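Long-range contacts in T-cell surface glycoprotein CD1A1 antigen (Gallus gallus, PDB 3JVG), which probably binds lipid antigens in a hydrophobic groove of its MHC class I-like ectodomain and displays them to T cells: residues A14-S19 and Y87-Q92; V22-L27 and G36-R41; G43-Y48 and S67-V72; S93-E98 and T107-A112; G115-R120 and D129-N134. All coordinates share one frame; numbering follows the deposited sequence.

Contact 1: residues A14-S19 and Y87-Q92; sequences ATFQNS and YPFVFQ. With NAG (2-acetamido-2-deoxy-beta-D-glucopyranose), chain J.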
# COMPACT_ATOMS: atom_id res chain seq x y z
N ALA A 14 5.25 0.70 14.85
CA ALA A 14 5.12 1.19 16.22
C ALA A 14 5.72 2.57 16.38
O ALA A 14 6.89 2.82 16.03
CB ALA A 14 5.78 0.21 17.19
N THR A 15 4.92 3.49 16.88
CA THR A 15 5.43 4.79 17.24
C THR A 15 5.68 4.78 18.75
O THR A 15 4.73 4.69 19.56
CB THR A 15 4.41 5.92 16.91
OG1 THR A 15 4.04 5.85 15.54
CG2 THR A 15 5.02 7.24 17.17
N PHE A 16 6.92 4.92 19.14
CA PHE A 16 7.18 5.07 20.56
C PHE A 16 7.05 6.52 20.97
O PHE A 16 7.88 7.35 20.62
CB PHE A 16 8.55 4.48 20.92
CG PHE A 16 8.64 3.00 20.60
CD1 PHE A 16 8.72 2.56 19.27
CD2 PHE A 16 8.55 2.02 21.62
CE1 PHE A 16 8.75 1.21 18.96
CE2 PHE A 16 8.58 0.64 21.30
CZ PHE A 16 8.69 0.25 19.97
N GLN A 17 6.00 6.84 21.70
CA GLN A 17 5.80 8.25 22.10
C GLN A 17 6.60 8.69 23.34
O GLN A 17 7.07 9.82 23.39
CB GLN A 17 4.32 8.55 22.29
CG GLN A 17 3.47 8.08 21.12
CD GLN A 17 2.02 8.46 21.29
OE1 GLN A 17 1.30 7.83 22.08
NE2 GLN A 17 1.58 9.50 20.57
N ASN A 18 6.72 7.81 24.33
CA ASN A 18 7.55 8.04 25.52
C ASN A 18 7.95 6.65 26.06
O ASN A 18 7.69 5.64 25.42
CB ASN A 18 6.85 8.92 26.57
CG ASN A 18 5.54 8.32 27.09
OD1 ASN A 18 5.40 7.09 27.18
ND2 ASN A 18 4.58 9.18 27.44
N SER A 19 8.56 6.60 27.23
CA SER A 19 9.05 5.31 27.71
C SER A 19 7.94 4.31 28.08
O SER A 19 8.22 3.12 28.22
CB SER A 19 10.05 5.46 28.88
OG SER A 19 9.37 5.83 30.05
N TYR A 87 12.65 9.92 22.48
CA TYR A 87 11.29 9.75 22.00
C TYR A 87 10.99 11.04 21.27
O TYR A 87 11.68 11.99 21.54
CB TYR A 87 10.39 9.46 23.22
CG TYR A 87 10.77 8.10 23.83
CD1 TYR A 87 10.50 6.93 23.13
CD2 TYR A 87 11.46 7.98 25.06
CE1 TYR A 87 10.86 5.67 23.61
CE2 TYR A 87 11.83 6.69 25.58
CZ TYR A 87 11.52 5.53 24.84
OH TYR A 87 11.84 4.19 25.23
N PRO A 88 10.06 11.06 20.28
CA PRO A 88 9.32 9.98 19.56
C PRO A 88 10.09 9.37 18.35
O PRO A 88 10.92 10.02 17.72
CB PRO A 88 8.05 10.69 19.08
CG PRO A 88 8.51 12.11 18.85
CD PRO A 88 9.59 12.40 19.88
N PHE A 89 9.85 8.10 18.08
CA PHE A 89 10.46 7.46 16.92
C PHE A 89 9.60 6.28 16.48
O PHE A 89 8.69 5.86 17.20
CB PHE A 89 11.90 7.01 17.20
CG PHE A 89 12.06 6.15 18.42
CD1 PHE A 89 11.71 4.82 18.39
CD2 PHE A 89 12.55 6.69 19.60
CE1 PHE A 89 11.85 4.03 19.54
CE2 PHE A 89 12.70 5.90 20.74
CZ PHE A 89 12.35 4.58 20.71
N VAL A 90 9.91 5.75 15.30
CA VAL A 90 9.13 4.68 14.77
C VAL A 90 9.95 3.49 14.29
O VAL A 90 11.01 3.66 13.62
CB VAL A 90 7.91 5.17 13.81
CG1 VAL A 90 7.79 6.66 13.67
CG2 VAL A 90 7.69 4.35 12.50
N PHE A 91 9.49 2.32 14.68
CA PHE A 91 9.99 1.07 14.16
C PHE A 91 8.91 0.45 13.29
O PHE A 91 7.71 0.65 13.56
CB PHE A 91 10.36 0.10 15.26
CG PHE A 91 11.71 0.31 15.81
CD1 PHE A 91 11.89 1.15 16.90
CD2 PHE A 91 12.80 -0.34 15.25
CE1 PHE A 91 13.20 1.37 17.45
CE2 PHE A 91 14.11 -0.18 15.77
CZ PHE A 91 14.32 0.69 16.88
N GLN A 92 9.37 -0.25 12.25
CA GLN A 92 8.55 -1.10 11.43
C GLN A 92 9.17 -2.49 11.21
O GLN A 92 10.44 -2.65 11.26
CB GLN A 92 8.26 -0.39 10.09
CG GLN A 92 7.62 0.99 10.21
CD GLN A 92 7.89 1.85 8.98
OE1 GLN A 92 8.87 2.59 8.96
NE2 GLN A 92 7.11 1.65 7.90
C1 NAG J . 3.27 8.86 27.97
C2 NAG J . 3.05 9.65 29.29
C3 NAG J . 1.62 9.43 29.80
C4 NAG J . 0.65 10.01 28.73
C5 NAG J . 0.89 9.28 27.38
C6 NAG J . -0.01 9.77 26.21
C7 NAG J . 5.00 10.24 30.72
C8 NAG J . 5.99 9.75 31.74
N2 NAG J . 4.08 9.35 30.29
O3 NAG J . 1.45 9.91 31.14
O4 NAG J . -0.71 9.89 29.10
O5 NAG J . 2.28 9.21 27.01
O6 NAG J . 0.54 10.75 25.33
O7 NAG J . 5.06 11.42 30.32
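Tyr87 lays one ring face on the backbone of Asn18 and Ser19, with Asn18 C 3.6 Å above the ring plane and over its centre. Phe16 O comes up at the edge of the same ring, and Phe16 CB lies 3.7 Å from Tyr87 CE1. Asn18 itself turns outward: its ND2 is bonded covalently to C1 of an N-acetylglucosamine, while its OD1 accepts from Thr20 N. Pro88, entered through a cis peptide bond, places its CA 3.2 Å from Phe16 O in a CA-H...O contact. At Phe89 the antiparallel pairing begins, Phe16 N donating to Phe89 O at 2.8 Å and Phe89 N returning a longer bond to Phe16 O. Phe89 CG lies between the backbone N and the carbonyl carbon (chi1 54°), and Phe16 CB sits over one face of the ring, 4.0 Å from its centroid. The Phe16 and Phe89 rings are only 25° from parallel yet slid apart, so they barely overlap. Val90 pairs with Thr15, their side chains on the face away from the aromatic rings. Phe91 exchanges two backbone bonds with Ala14, and its CD1 touches Phe16 CE1 at 3.8 Å. Phe16, Phe89 and Phe91 form an aromatic cluster on the groove side of the MHC-like sheet, where all three meet Val79 of helix 58-82; Phe91 also meets Phe118 edge-to-face, while Thr15 and Val90 pack against the second protein chain.

Contact 2: residues V22-L27 and G36-R41; sequences VLVGGL and GSLDSR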
# COMPACT_ATOMS: atom_id res chain seq x y z
N VAL A 22 3.21 3.35 23.51
CA VAL A 22 3.49 2.98 22.12
C VAL A 22 2.22 2.65 21.33
O VAL A 22 1.37 1.91 21.78
CB VAL A 22 4.65 1.91 22.02
CG1 VAL A 22 4.75 1.05 23.25
CG2 VAL A 22 4.66 1.10 20.71
N LEU A 23 2.09 3.25 20.15
CA LEU A 23 0.93 3.02 19.29
C LEU A 23 1.34 2.04 18.19
O LEU A 23 2.20 2.36 17.36
CB LEU A 23 0.41 4.31 18.69
CG LEU A 23 0.44 5.58 19.55
CD1 LEU A 23 0.09 6.82 18.71
CD2 LEU A 23 -0.47 5.49 20.80
N VAL A 24 0.73 0.86 18.19
CA VAL A 24 1.14 -0.21 17.31
C VAL A 24 0.09 -0.40 16.24
O VAL A 24 -1.11 -0.22 16.49
CB VAL A 24 1.27 -1.52 18.11
CG1 VAL A 24 1.74 -2.66 17.24
CG2 VAL A 24 2.23 -1.33 19.32
N GLY A 25 0.49 -0.79 15.05
CA GLY A 25 -0.49 -1.28 14.11
C GLY A 25 0.11 -2.44 13.35
O GLY A 25 1.32 -2.61 13.38
N GLY A 26 -0.73 -3.25 12.71
CA GLY A 26 -0.21 -4.27 11.81
C GLY A 26 -1.22 -4.78 10.82
O GLY A 26 -2.44 -4.74 11.09
N LEU A 27 -0.71 -5.29 9.71
CA LEU A 27 -1.49 -5.77 8.57
C LEU A 27 -0.94 -7.06 8.04
O LEU A 27 0.29 -7.26 8.08
CB LEU A 27 -1.41 -4.76 7.41
CG LEU A 27 -2.56 -3.85 6.99
CD1 LEU A 27 -2.37 -3.37 5.51
CD2 LEU A 27 -3.94 -4.49 7.15
N GLY A 36 -6.10 -9.39 7.11
CA GLY A 36 -6.58 -8.88 8.38
C GLY A 36 -5.62 -7.87 8.99
O GLY A 36 -4.64 -7.42 8.35
N SER A 37 -5.88 -7.47 10.21
CA SER A 37 -5.12 -6.44 10.82
C SER A 37 -5.21 -6.56 12.34
O SER A 37 -5.97 -7.36 12.87
CB SER A 37 -5.64 -5.07 10.42
OG SER A 37 -6.90 -4.87 10.98
N LEU A 38 -4.46 -5.69 12.98
CA LEU A 38 -4.33 -5.60 14.40
C LEU A 38 -5.08 -4.37 14.86
O LEU A 38 -4.86 -3.23 14.36
CB LEU A 38 -2.85 -5.43 14.65
CG LEU A 38 -2.04 -5.79 15.85
CD1 LEU A 38 -2.02 -7.27 16.04
CD2 LEU A 38 -0.67 -5.26 15.44
N ASP A 39 -6.02 -4.62 15.76
CA ASP A 39 -6.89 -3.57 16.34
C ASP A 39 -5.96 -2.74 17.20
O ASP A 39 -5.45 -3.22 18.22
CB ASP A 39 -7.99 -4.22 17.18
CG ASP A 39 -9.09 -3.25 17.60
OD1 ASP A 39 -10.23 -3.41 17.12
OD2 ASP A 39 -8.81 -2.34 18.39
N SER A 40 -5.67 -1.54 16.73
CA SER A 40 -4.65 -0.69 17.33
C SER A 40 -4.99 -0.28 18.78
O SER A 40 -4.09 0.18 19.50
CB SER A 40 -4.42 0.54 16.45
OG SER A 40 -5.69 1.13 16.18
N ARG A 41 -6.25 -0.47 19.20
CA ARG A 41 -6.70 -0.29 20.60
C ARG A 41 -6.64 -1.55 21.49
O ARG A 41 -6.09 -1.50 22.60
CB ARG A 41 -8.11 0.32 20.66
CG ARG A 41 -8.20 1.88 20.58
CD ARG A 41 -7.87 2.57 21.95
NE ARG A 41 -8.98 3.40 22.47
CZ ARG A 41 -8.94 4.13 23.60
NH1 ARG A 41 -7.84 4.16 24.35
NH2 ARG A 41 -10.01 4.83 23.97
O HOH W 1 -1.44 0.36 20.20
O HOH W 2 -3.50 -1.70 12.53
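Leu38 and Val24 approach at a slant, Leu38 CD2 lying 4.0 Å from Val24 CG1. The leucine holds CG anti to its backbone N (chi1 -154°), and CD2 settles on the backbone of Gly26, which has no side chain, 3.4 Å from Gly26 N. Leu27 takes the other face: its CD2 comes within 3.2 Å of Gly36 O and within 3.7 Å of Ser37 CB. The two segments are arms of the hairpin of strands 21-30 and 33-38, part of the sheet that floors the MHC class I-like groove. One direct backbone bond crosses here, from Leu38 N to Gly26 O at 2.9 Å, the donor tilted 31° from the carbonyl plane. Beyond it the arms part and water fills in. One molecule accepts from Gly26 N and donates to Leu38 O, and another does the same between Val24 N and Ser40 O. The second arm then bends away in an Asx turn, Asp39 OD2 accepting from Arg41 N and also from Thr42 N. Ser40 CB still touches the first arm, 3.4 Å from Val24 O. Ser37 OG bonds to Tyr48 OH, while Val24 and Leu38 lie under Val72 and Ile68 of helix 58-82.

Contact 3: residues G43-Y48 and S67-V72; sequences GNIRYY and SIKSYV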
# COMPACT_ATOMS: atom_id res chain seq x y z
N GLY A 43 -5.65 -4.77 20.32
CA GLY A 43 -4.61 -5.68 19.86
C GLY A 43 -5.11 -7.05 19.42
O GLY A 43 -4.30 -7.97 19.22
N ASN A 44 -6.43 -7.19 19.27
CA ASN A 44 -7.04 -8.42 18.79
C ASN A 44 -6.96 -8.42 17.28
O ASN A 44 -7.04 -7.36 16.66
CB ASN A 44 -8.53 -8.53 19.18
CG ASN A 44 -8.75 -8.88 20.66
OD1 ASN A 44 -9.86 -8.64 21.19
ND2 ASN A 44 -7.72 -9.42 21.33
N ILE A 45 -6.77 -9.61 16.71
CA ILE A 45 -6.67 -9.73 15.29
C ILE A 45 -8.03 -9.71 14.67
O ILE A 45 -8.96 -10.31 15.20
CB ILE A 45 -5.92 -10.95 14.90
CG1 ILE A 45 -4.42 -10.66 15.09
CG2 ILE A 45 -6.22 -11.36 13.47
CD1 ILE A 45 -3.77 -11.39 16.30
N ARG A 46 -8.14 -9.03 13.54
CA ARG A 46 -9.39 -8.94 12.78
C ARG A 46 -9.14 -9.64 11.46
O ARG A 46 -8.08 -9.46 10.88
CB ARG A 46 -9.72 -7.46 12.49
CG ARG A 46 -9.90 -6.60 13.76
CD ARG A 46 -10.09 -5.09 13.44
N TYR A 47 -10.12 -10.41 10.99
CA TYR A 47 -10.03 -11.24 9.79
C TYR A 47 -10.95 -10.70 8.75
O TYR A 47 -12.13 -10.54 8.99
CB TYR A 47 -10.46 -12.68 10.08
CG TYR A 47 -9.60 -13.37 11.09
CD1 TYR A 47 -9.88 -13.29 12.45
CD2 TYR A 47 -8.47 -14.10 10.68
CE1 TYR A 47 -9.08 -13.93 13.38
CE2 TYR A 47 -7.67 -14.72 11.61
CZ TYR A 47 -7.98 -14.63 12.95
OH TYR A 47 -7.15 -15.24 13.85
N TYR A 48 -10.42 -10.37 7.59
CA TYR A 48 -11.21 -9.64 6.58
C TYR A 48 -11.77 -10.55 5.48
O TYR A 48 -12.67 -10.15 4.76
CB TYR A 48 -10.30 -8.62 5.88
CG TYR A 48 -9.81 -7.44 6.73
CD1 TYR A 48 -10.47 -7.06 7.92
CD2 TYR A 48 -8.75 -6.65 6.29
CE1 TYR A 48 -10.05 -5.97 8.65
CE2 TYR A 48 -8.34 -5.55 7.02
CZ TYR A 48 -8.99 -5.23 8.21
OH TYR A 48 -8.58 -4.14 8.93
N SER A 67 1.30 -15.85 18.97
CA SER A 67 2.64 -15.50 18.48
C SER A 67 2.70 -14.06 17.94
O SER A 67 3.66 -13.34 18.21
CB SER A 67 3.10 -16.47 17.41
OG SER A 67 3.14 -17.79 17.95
N ILE A 68 1.68 -13.64 17.19
CA ILE A 68 1.61 -12.24 16.80
C ILE A 68 1.63 -11.29 18.00
O ILE A 68 2.45 -10.34 18.01
CB ILE A 68 0.41 -11.96 15.86
CG1 ILE A 68 0.66 -12.62 14.49
CG2 ILE A 68 0.24 -10.49 15.68
CD1 ILE A 68 -0.61 -12.60 13.56
N LYS A 69 0.79 -11.55 19.00
CA LYS A 69 0.67 -10.65 20.12
C LYS A 69 1.96 -10.64 20.94
O LYS A 69 2.36 -9.57 21.42
CB LYS A 69 -0.51 -11.01 20.99
CG LYS A 69 -1.88 -10.88 20.30
CD LYS A 69 -3.03 -11.39 21.24
CE LYS A 69 -4.39 -10.77 20.82
NZ LYS A 69 -5.55 -11.27 21.64
N SER A 70 2.62 -11.79 21.10
CA SER A 70 3.92 -11.85 21.79
C SER A 70 4.94 -11.08 20.99
O SER A 70 5.75 -10.34 21.57
CB SER A 70 4.44 -13.29 22.00
OG SER A 70 3.51 -14.10 22.69
N TYR A 71 4.93 -11.24 19.65
CA TYR A 71 5.91 -10.52 18.85
C TYR A 71 5.80 -9.03 19.14
O TYR A 71 6.79 -8.37 19.47
CB TYR A 71 5.73 -10.80 17.35
CG TYR A 71 6.66 -9.96 16.47
CD1 TYR A 71 7.97 -10.37 16.23
CD2 TYR A 71 6.24 -8.76 15.91
CE1 TYR A 71 8.86 -9.63 15.45
CE2 TYR A 71 7.12 -7.98 15.11
CZ TYR A 71 8.42 -8.44 14.89
OH TYR A 71 9.31 -7.72 14.10
N VAL A 72 4.58 -8.49 19.01
CA VAL A 72 4.33 -7.08 19.18
C VAL A 72 4.76 -6.55 20.57
O VAL A 72 5.52 -5.58 20.67
CB VAL A 72 2.88 -6.81 18.93
CG1 VAL A 72 2.51 -5.43 19.42
CG2 VAL A 72 2.59 -6.95 17.38
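Ile45 and Ile68 meet through single methyl groups, Ile45 CD1 lying 4.2 Å from Ile68 CG2 as the two side chains pass at a slant. On Ile68 the touching branch, CG2, stands anti to the backbone N (CG1 at chi1 -69°). Beside them Lys69 stretches from the helix toward the turn before strand 45-47. Its chain is extended beyond CG, bringing CE to 3.2 Å from Gly43 O and the ammonium end to the side chain of Asn44. The contact is slight and lies at the surface. In the next shell, Ile45 CG2 rests 3.7 Å above the ring plane of Tyr47, toward the rim. That ring meets Trp61 edge-to-face, and its OH bonds to Glu65 OE2. Within the turn Asn44 N bonds to Thr42 OG1, and backbone pairing of Arg46 with Ser37 joins strand 45-47 to strand 33-38. On the helix side, Val72 N donates to Ile68 O at 3.0 Å. Ile68 also lies close to a bound molecule of unknown identity, possibly from the crystallisation liquor. A long helix packed over an antiparallel sheet and touching its marginal strand, as here, is typical of the alpha1 half of the MHC class I-like groove.

Contact 4: residues S93-E98 and T107-A112; sequences SSIGCE and TFFDIA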
# COMPACT_ATOMS: atom_id res chain seq x y z
N SER A 93 8.31 -3.48 10.98
CA SER A 93 8.74 -4.81 10.52
C SER A 93 7.98 -5.22 9.31
O SER A 93 6.79 -4.95 9.24
CB SER A 93 8.47 -5.97 11.52
OG SER A 93 8.61 -5.61 12.83
N SER A 94 8.64 -5.98 8.44
CA SER A 94 8.03 -6.60 7.25
C SER A 94 8.54 -8.02 7.30
O SER A 94 9.77 -8.24 7.30
CB SER A 94 8.51 -5.87 6.01
OG SER A 94 7.98 -6.40 4.80
N ILE A 95 7.62 -9.01 7.36
CA ILE A 95 8.04 -10.38 7.58
C ILE A 95 7.22 -11.27 6.70
O ILE A 95 5.97 -11.11 6.66
CB ILE A 95 7.77 -10.82 9.06
CG1 ILE A 95 8.39 -9.83 10.07
CG2 ILE A 95 8.43 -12.16 9.35
CD1 ILE A 95 8.15 -10.25 11.57
N GLY A 96 7.86 -12.23 6.02
CA GLY A 96 7.08 -13.08 5.12
C GLY A 96 7.88 -13.97 4.19
O GLY A 96 9.05 -14.21 4.43
N CYS A 97 7.24 -14.44 3.12
CA CYS A 97 7.89 -15.32 2.17
C CYS A 97 7.18 -15.18 0.87
O CYS A 97 6.01 -14.76 0.85
CB CYS A 97 7.87 -16.79 2.63
SG CYS A 97 6.17 -17.44 2.95
N GLU A 98 7.88 -15.54 -0.21
CA GLU A 98 7.35 -15.45 -1.55
C GLU A 98 7.65 -16.76 -2.26
O GLU A 98 8.71 -17.32 -2.07
CB GLU A 98 7.93 -14.22 -2.27
CG GLU A 98 7.66 -14.14 -3.77
CD GLU A 98 8.51 -13.09 -4.54
OE1 GLU A 98 8.69 -13.27 -5.79
OE2 GLU A 98 8.99 -12.09 -3.93
N THR A 107 12.50 -15.58 1.41
CA THR A 107 11.99 -15.21 2.71
C THR A 107 12.51 -13.83 3.04
O THR A 107 13.53 -13.42 2.49
CB THR A 107 12.45 -16.18 3.87
OG1 THR A 107 13.89 -16.11 4.01
CG2 THR A 107 11.96 -17.57 3.65
N PHE A 108 11.82 -13.12 3.92
CA PHE A 108 12.30 -11.82 4.34
C PHE A 108 11.91 -11.54 5.76
O PHE A 108 10.83 -11.96 6.20
CB PHE A 108 11.79 -10.69 3.41
CG PHE A 108 10.29 -10.69 3.17
CD1 PHE A 108 9.75 -11.44 2.15
CD2 PHE A 108 9.45 -9.88 3.93
CE1 PHE A 108 8.39 -11.43 1.90
CE2 PHE A 108 8.08 -9.82 3.68
CZ PHE A 108 7.53 -10.63 2.67
N PHE A 109 12.80 -10.88 6.49
CA PHE A 109 12.44 -10.44 7.83
C PHE A 109 13.34 -9.22 8.05
O PHE A 109 14.54 -9.37 8.31
CB PHE A 109 12.68 -11.57 8.86
CG PHE A 109 12.30 -11.23 10.32
CD1 PHE A 109 12.38 -12.24 11.29
CD2 PHE A 109 11.84 -9.98 10.70
CE1 PHE A 109 12.03 -12.01 12.64
CE2 PHE A 109 11.50 -9.71 12.02
CZ PHE A 109 11.60 -10.74 13.01
N ASP A 110 12.74 -8.04 7.87
CA ASP A 110 13.41 -6.77 7.95
C ASP A 110 12.75 -5.90 9.03
O ASP A 110 11.50 -5.87 9.18
CB ASP A 110 13.34 -6.02 6.62
CG ASP A 110 14.11 -6.72 5.51
OD1 ASP A 110 13.53 -7.59 4.86
OD2 ASP A 110 15.30 -6.36 5.25
N ILE A 111 13.60 -5.19 9.75
CA ILE A 111 13.20 -4.15 10.65
C ILE A 111 13.70 -2.79 10.18
O ILE A 111 14.87 -2.63 9.74
CB ILE A 111 13.59 -4.52 12.06
CG1 ILE A 111 12.88 -5.87 12.41
CG2 ILE A 111 13.28 -3.40 13.01
CD1 ILE A 111 13.38 -6.55 13.59
N ALA A 112 12.78 -1.83 10.19
CA ALA A 112 13.16 -0.49 9.87
C ALA A 112 13.13 0.40 11.12
O ALA A 112 12.40 0.14 12.11
CB ALA A 112 12.27 0.10 8.74
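Ser93 OG, 4.3 Å from Ile111 CG1 across the hairpin, is gripped from outside it by Tyr71 OH of helix 58-82 and His12 ND1 of strand 6-18. Two pairs of backbone bonds join the strands, Ser94 with Asp110 and Gly96 with Phe108, all four at 3.0 Å between N and O. The bond from Asp110 N to Ser94 O is almost straight (174°), whereas Phe108 N reaches Gly96 O from above the carbonyl plane. Phe108 has CG between the backbone N and the carbonyl carbon (chi1 51°), and its ring lies across the bare backbone of Gly96, with Gly96 CA 3.8 Å from the ring centroid in a CH-pi contact. On the other face Ile95 and Phe109 lie side by side and point the same way. Ile95 CD1 sits over the Phe109 ring, 3.4 Å from CE2, and Leu158 of helix 148-172 packs on both residues. Ser94 packs against an aromatic residue of the second protein chain. Cys97 is joined by a disulfide to Cys162 of helix 148-172. A central hairpin tied in this way to the helix above it is characteristic of the alpha2 half of the MHC class I fold and its groove floor.

Contact 5: residues G115-R120 and D129-N134; sequences GQNFLR and DQMQHN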
# COMPACT_ATOMS: atom_id res chain seq x y z
N GLY A 115 12.21 4.86 9.26
CA GLY A 115 11.96 4.70 7.82
C GLY A 115 13.11 4.18 6.96
O GLY A 115 13.08 4.34 5.75
N GLN A 116 14.11 3.55 7.56
CA GLN A 116 15.21 2.98 6.78
C GLN A 116 15.56 1.62 7.30
O GLN A 116 15.44 1.41 8.47
CB GLN A 116 16.50 3.83 6.97
CG GLN A 116 16.49 5.22 6.34
CD GLN A 116 16.19 5.20 4.85
OE1 GLN A 116 16.69 4.34 4.10
NE2 GLN A 116 15.38 6.16 4.41
N ASN A 117 16.00 0.70 6.43
CA ASN A 117 16.42 -0.65 6.83
C ASN A 117 17.32 -0.51 8.03
O ASN A 117 18.24 0.28 8.00
CB ASN A 117 17.21 -1.32 5.71
CG ASN A 117 16.38 -1.54 4.48
OD1 ASN A 117 15.15 -1.70 4.61
ND2 ASN A 117 17.00 -1.58 3.31
N PHE A 118 17.06 -1.28 9.07
CA PHE A 118 17.82 -1.19 10.29
C PHE A 118 18.41 -2.57 10.68
O PHE A 118 19.57 -2.68 11.13
CB PHE A 118 16.86 -0.61 11.34
CG PHE A 118 17.38 -0.61 12.75
CD1 PHE A 118 18.22 0.41 13.20
CD2 PHE A 118 16.99 -1.60 13.61
CE1 PHE A 118 18.68 0.44 14.52
CE2 PHE A 118 17.41 -1.60 14.95
CZ PHE A 118 18.27 -0.57 15.42
N LEU A 119 17.63 -3.63 10.49
CA LEU A 119 18.12 -4.97 10.76
C LEU A 119 17.50 -5.90 9.73
O LEU A 119 16.35 -5.73 9.36
CB LEU A 119 17.69 -5.34 12.15
CG LEU A 119 18.52 -5.93 13.24
CD1 LEU A 119 20.02 -5.56 13.25
CD2 LEU A 119 17.80 -5.64 14.61
N ARG A 120 18.27 -6.87 9.27
CA ARG A 120 17.79 -7.82 8.29
C ARG A 120 18.25 -9.25 8.67
O ARG A 120 19.44 -9.50 8.93
CB ARG A 120 18.28 -7.47 6.88
CG ARG A 120 18.02 -8.58 5.86
CD ARG A 120 18.42 -8.15 4.42
NE ARG A 120 17.50 -7.11 3.90
CZ ARG A 120 17.72 -6.36 2.83
NH1 ARG A 120 18.84 -6.47 2.13
NH2 ARG A 120 16.80 -5.46 2.48
N ASP A 129 21.85 -9.20 9.98
CA ASP A 129 22.67 -8.15 9.33
C ASP A 129 22.29 -6.75 9.84
O ASP A 129 21.11 -6.34 9.80
CB ASP A 129 22.57 -8.18 7.80
CG ASP A 129 22.79 -9.61 7.19
OD1 ASP A 129 23.44 -10.47 7.84
OD2 ASP A 129 22.28 -9.86 6.06
N GLN A 130 23.33 -6.02 10.29
CA GLN A 130 23.23 -4.63 10.65
C GLN A 130 23.04 -3.84 9.36
O GLN A 130 23.87 -3.95 8.43
CB GLN A 130 24.52 -4.22 11.39
CG GLN A 130 24.59 -2.75 11.85
CD GLN A 130 25.98 -2.34 12.44
OE1 GLN A 130 26.74 -3.15 12.94
NE2 GLN A 130 26.26 -1.06 12.40
N MET A 131 21.97 -3.03 9.28
CA MET A 131 21.68 -2.27 8.07
C MET A 131 22.02 -0.76 8.12
O MET A 131 22.02 -0.08 7.09
CB MET A 131 20.22 -2.51 7.67
CG MET A 131 19.92 -4.02 7.45
SD MET A 131 20.95 -4.73 6.12
CE MET A 131 20.14 -4.08 4.64
N GLN A 132 22.22 -0.23 9.32
CA GLN A 132 22.61 1.20 9.48
C GLN A 132 23.97 1.27 10.13
O GLN A 132 24.30 0.49 11.01
CB GLN A 132 21.59 1.98 10.30
CG GLN A 132 20.35 2.43 9.51
CD GLN A 132 19.21 2.90 10.41
OE1 GLN A 132 19.43 3.41 11.50
NE2 GLN A 132 18.00 2.69 9.97
N HIS A 133 24.77 2.22 9.65
CA HIS A 133 26.12 2.42 10.13
C HIS A 133 26.12 3.39 11.31
O HIS A 133 26.63 4.53 11.20
CB HIS A 133 27.01 2.99 9.02
CG HIS A 133 28.47 2.79 9.27
ND1 HIS A 133 29.37 3.85 9.32
CD2 HIS A 133 29.19 1.67 9.51
CE1 HIS A 133 30.58 3.38 9.58
NE2 HIS A 133 30.50 2.06 9.68
N ASN A 134 25.52 2.94 12.42
CA ASN A 134 25.44 3.75 13.61
C ASN A 134 25.37 2.87 14.84
O ASN A 134 25.11 1.65 14.73
CB ASN A 134 24.27 4.73 13.55
CG ASN A 134 22.92 4.02 13.42
OD1 ASN A 134 22.68 3.06 14.09
ND2 ASN A 134 22.04 4.54 12.55
O HOH W 3 19.41 1.52 5.83
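A classic beta bulge marks this edge hairpin of the MHC-like sheet: Phe118 and Leu119 both face Ile111, while Met131 and Gln132 of the other arm meet the distorted strand. Regular antiparallel pairing holds at Arg120 and Asp129, where Arg120 N donates to Asp129 O at 2.9 Å and Asp129 N to Arg120 O at 2.6 Å. At the bulge the geometry changes, and Met131 N reaches Phe118 O (3.1 Å) from above the carbonyl plane. Gln132 continues the line with its side chain. Its NE2 donates to Asn117 O at 3.1 Å, again from above the carbonyl plane, and a water donates to the same oxygen. The Gln132 side chain crosses that of Phe118 at about a right angle, ring and amide planes 68° apart, with OE1 at the ring edge, 3.7 Å from Phe118 CD1. That OE1 also accepts from Asn134 ND2 at 3.0 Å, in both amide planes and on a lone pair, so the amide is held at both ends, by this bond and by the one from NE2. Gln130 NE2 donates to Gln132 O, a further brace within the turn. Met131 folds back at its last torsion (chi3 -76°), which sets CE over one face of the Arg120 guanidinium, toward the rim, 3.7 Å from NH1. Arg120 NE is held by a salt bridge to Asp110 OD2 of strand 105-113. Asn134 N-caps helix 135-145 through OD1 to Ser137 N, and Ser137 OG also bonds to Phe118 O; Phe118 and Leu119 pack beneath Ala140 of that helix.

How the contacts relate
All five contacts belong to one MHC-like platform. Contacts 1, 2, 4 and 5 join neighbouring strands of its sheet, whereas contact 3 joins the margin of that sheet to helix 58-82. Contact 4 is the buried centre, with regular backbone bonds and aromatic side chains; contact 3 is a surface contact of methyl groups and a lysine. Contacts 1, 2 and 5 are partly buried: contact 1 is regularly paired with a glycan at its outer end, contact 2 is bridged by waters, contact 5 broken by a bulge. Contacts 1 and 4 share strand 89-99. Backbone bonds between adjacent strands tie contact 1 to contacts 2 and 4, and contact 4 to contact 5, while helix 58-82 reaches contacts 1 to 4.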